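Cytochrome P450 (Bacillus megaterium, PDB 5L92) is a heme-containing cytochrome P450 that binds corticosterone and probably acts as a monooxygenase in steroid oxidation. Local coordinates at residues Tyr199-Ile202 against Glu203-Thr207. Numbering follows the deposited sequence.
Sequences YRII and EEKRT
E203 N donates to Y199 O over 3.1 Å, the first of four i-to-i+4 backbone bonds that carry helix 177-207 toward its C-terminal end. The E203 side chain leans back along the preceding turn, its CG passing 3.7 Å from Y199 O. One residue on, E204 N meets R200 O at 2.9 Å in a nearly straight bond, and here the side chains pair as well. R200 sends CG away from its backbone N (chi1 -176°) and bends at chi3, which brings the guanidinium alongside the extended E204 chain; the same guanidinium also makes a cation-pi contact with Y197. OE2 of E204 lies at the guanidinium edge, 3.1 Å from R200 NH1; the two planes are 62° apart and the N-H...O angle is only 135°, which makes this a salt bridge with a weak hydrogen bond. OE1 lies 3.9 Å from the methyl CD1 of I201, a van der Waals approach only. K205 N bonds to I201 O, and its aliphatic chain runs beside I201, CE 4.0 Å from CG2, before NZ leaves for D212 and the carbonyl of G152. R206 N closes the series on I202 O; its side chain lies next to I202, NH1 3.8 Å from CG2, while NH2 forms a salt bridge with D229. I202 itself packs on L218 of helix 213-222 and V233 of helix 229-245. The one direct salt bridge within this turn is weakly hydrogen-bonded and joins two exposed residues, whereas the charged ends of K205 and R206 find their acids beyond it, tying this helix end to neighbouring parts of the fold.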
ATOM      1  N   TYR A 199      20.453  11.203  -1.374  1.00 31.28           N
ATOM      2  CA  TYR A 199      21.778  11.404  -1.953  1.00 33.63           C
ATOM      3  C   TYR A 199      22.841  11.457  -0.873  1.00 36.26           C
ATOM      4  O   TYR A 199      23.935  10.916  -1.050  1.00 37.89           O
ATOM      5  CB  TYR A 199      21.814  12.669  -2.802  1.00 31.93           C
ATOM      6  CG  TYR A 199      21.283  12.412  -4.190  1.00 30.15           C
ATOM      7  CD1 TYR A 199      21.954  11.551  -5.039  1.00 30.92           C
ATOM      8  CD2 TYR A 199      20.120  13.006  -4.647  1.00 30.65           C
ATOM      9  CE1 TYR A 199      21.510  11.301  -6.292  1.00 32.30           C
ATOM     10  CE2 TYR A 199      19.664  12.767  -5.929  1.00 31.73           C
ATOM     11  CZ  TYR A 199      20.371  11.908  -6.746  1.00 31.77           C
ATOM     12  OH  TYR A 199      19.958  11.603  -8.021  1.00 32.53           O
ATOM     13  N   ARG A 200      22.530  12.078   0.266  1.00 34.99           N
ATOM     14  CA  ARG A 200      23.462  12.049   1.391  1.00 36.87           C
ATOM     15  C   ARG A 200      23.677  10.620   1.886  1.00 37.25           C
ATOM     16  O   ARG A 200      24.814  10.156   1.992  1.00 37.96           O
ATOM     17  CB  ARG A 200      22.963  12.960   2.509  1.00 36.27           C
ATOM     18  CG  ARG A 200      23.915  13.083   3.691  1.00 39.45           C
ATOM     19  CD  ARG A 200      23.446  14.118   4.684  1.00 41.78           C
ATOM     20  NE  ARG A 200      22.058  13.964   5.084  1.00 50.25           N
ATOM     21  CZ  ARG A 200      21.610  13.055   5.944  1.00 53.75           C
ATOM     22  NH1 ARG A 200      22.436  12.169   6.513  1.00 52.76           N
ATOM     23  NH2 ARG A 200      20.317  13.029   6.232  1.00 52.13           N
ATOM     24  N   ILE A 201      22.623   9.878   2.132  1.00 34.88           N
ATOM     25  CA  ILE A 201      22.765   8.502   2.541  1.00 34.30           C
ATOM     26  C   ILE A 201      23.695   7.712   1.607  1.00 36.83           C
ATOM     27  O   ILE A 201      24.526   6.957   2.028  1.00 38.52           O
ATOM     28  CB  ILE A 201      21.405   7.793   2.578  1.00 34.27           C
ATOM     29  CG1 ILE A 201      20.461   8.472   3.530  1.00 33.73           C
ATOM     30  CG2 ILE A 201      21.577   6.354   2.952  1.00 32.53           C
ATOM     31  CD1 ILE A 201      20.931   8.484   4.928  1.00 35.04           C
ATOM     32  N   ILE A 202      23.515   7.894   0.326  1.00 36.42           N
ATOM     33  CA  ILE A 202      24.303   7.212  -0.676  1.00 39.35           C
ATOM     34  C   ILE A 202      25.804   7.528  -0.498  1.00 42.25           C
ATOM     35  O   ILE A 202      26.632   6.649  -0.515  1.00 44.06           O
ATOM     36  CB  ILE A 202      23.738   7.507  -2.075  1.00 38.26           C
ATOM     37  CG1 ILE A 202      22.359   6.902  -2.222  1.00 39.86           C
ATOM     38  CG2 ILE A 202      24.599   6.984  -3.188  1.00 46.16           C
ATOM     39  CD1 ILE A 202      21.630   7.363  -3.455  1.00 40.18           C
ATOM     40  N   GLU A 203      26.112   8.798  -0.330  1.00 43.58           N
ATOM     41  CA  GLU A 203      27.472   9.244  -0.108  1.00 47.41           C
ATOM     42  C   GLU A 203      28.020   8.534   1.113  1.00 45.53           C
ATOM     43  O   GLU A 203      29.089   7.991   1.074  1.00 46.03           O
ATOM     44  CB  GLU A 203      27.531  10.744   0.148  1.00 50.08           C
ATOM     45  CG  GLU A 203      27.545  11.638  -1.072  1.00 62.48           C
ATOM     46  CD  GLU A 203      26.995  13.054  -0.814  1.00 84.21           C
ATOM     47  OE1 GLU A 203      27.301  13.700   0.223  1.00 74.54           O
ATOM     48  OE2 GLU A 203      26.225  13.532  -1.671  1.00 83.05           O
ATOM     49  N   GLU A 204      27.262   8.546   2.195  1.00 43.22           N
ATOM     50  CA  GLU A 204      27.708   7.906   3.429  1.00 45.37           C
ATOM     51  C   GLU A 204      27.997   6.420   3.221  1.00 48.96           C
ATOM     52  O   GLU A 204      28.938   5.880   3.819  1.00 52.05           O
ATOM     53  CB  GLU A 204      26.674   8.084   4.533  1.00 41.44           C
ATOM     54  CG  GLU A 204      26.399   9.497   4.929  1.00 40.27           C
ATOM     55  CD  GLU A 204      25.299   9.613   5.974  1.00 40.25           C
ATOM     56  OE1 GLU A 204      24.579   8.615   6.245  1.00 42.44           O
ATOM     57  OE2 GLU A 204      25.146  10.710   6.533  1.00 41.46           O
ATOM     58  N   LYS A 205      27.194   5.738   2.416  1.00 46.48           N
ATOM     59  CA  LYS A 205      27.358   4.310   2.200  1.00 48.70           C
ATOM     60  C   LYS A 205      28.446   3.922   1.223  1.00 50.61           C
ATOM     61  O   LYS A 205      28.927   2.819   1.250  1.00 51.20           O
ATOM     62  CB  LYS A 205      26.038   3.653   1.829  1.00 45.91           C
ATOM     63  CG  LYS A 205      24.979   3.845   2.879  1.00 44.36           C
ATOM     64  CD  LYS A 205      24.057   2.684   3.075  1.00 43.49           C
ATOM     65  CE  LYS A 205      23.174   2.909   4.284  1.00 39.37           C
ATOM     66  NZ  LYS A 205      23.579   2.026   5.377  1.00 39.35           N
ATOM     67  N   ARG A 206      28.839   4.825   0.359  1.00 51.50           N
ATOM     68  CA  ARG A 206      29.947   4.544  -0.549  1.00 52.54           C
ATOM     69  C   ARG A 206      31.219   4.395   0.265  1.00 52.59           C
ATOM     70  O   ARG A 206      32.129   3.715  -0.117  1.00 54.39           O
ATOM     71  CB  ARG A 206      30.129   5.660  -1.539  1.00 50.59           C
ATOM     72  CG  ARG A 206      29.209   5.557  -2.690  1.00 52.12           C
ATOM     73  CD  ARG A 206      29.806   6.107  -3.937  1.00 55.75           C
ATOM     74  NE  ARG A 206      29.115   5.499  -5.023  1.00 54.89           N
ATOM     75  CZ  ARG A 206      28.107   6.063  -5.633  1.00 59.51           C
ATOM     76  NH1 ARG A 206      27.731   7.279  -5.280  1.00 63.35           N
ATOM     77  NH2 ARG A 206      27.520   5.421  -6.620  1.00 55.27           N
ATOM     78  N   THR A 207      31.235   5.060   1.393  1.00 53.10           N
ATOM     79  CA  THR A 207      32.334   5.090   2.306  1.00 56.57           C
ATOM     80  C   THR A 207      32.258   4.015   3.354  1.00 60.60           C
ATOM     81  O   THR A 207      33.244   3.379   3.683  1.00 61.97           O
ATOM     82  CB  THR A 207      32.301   6.432   3.082  1.00 60.15           C
ATOM     83  OG1 THR A 207      32.448   7.512   2.170  1.00 58.45           O
ATOM     84  CG2 THR A 207      33.341   6.515   4.181  1.00 64.08           C
TER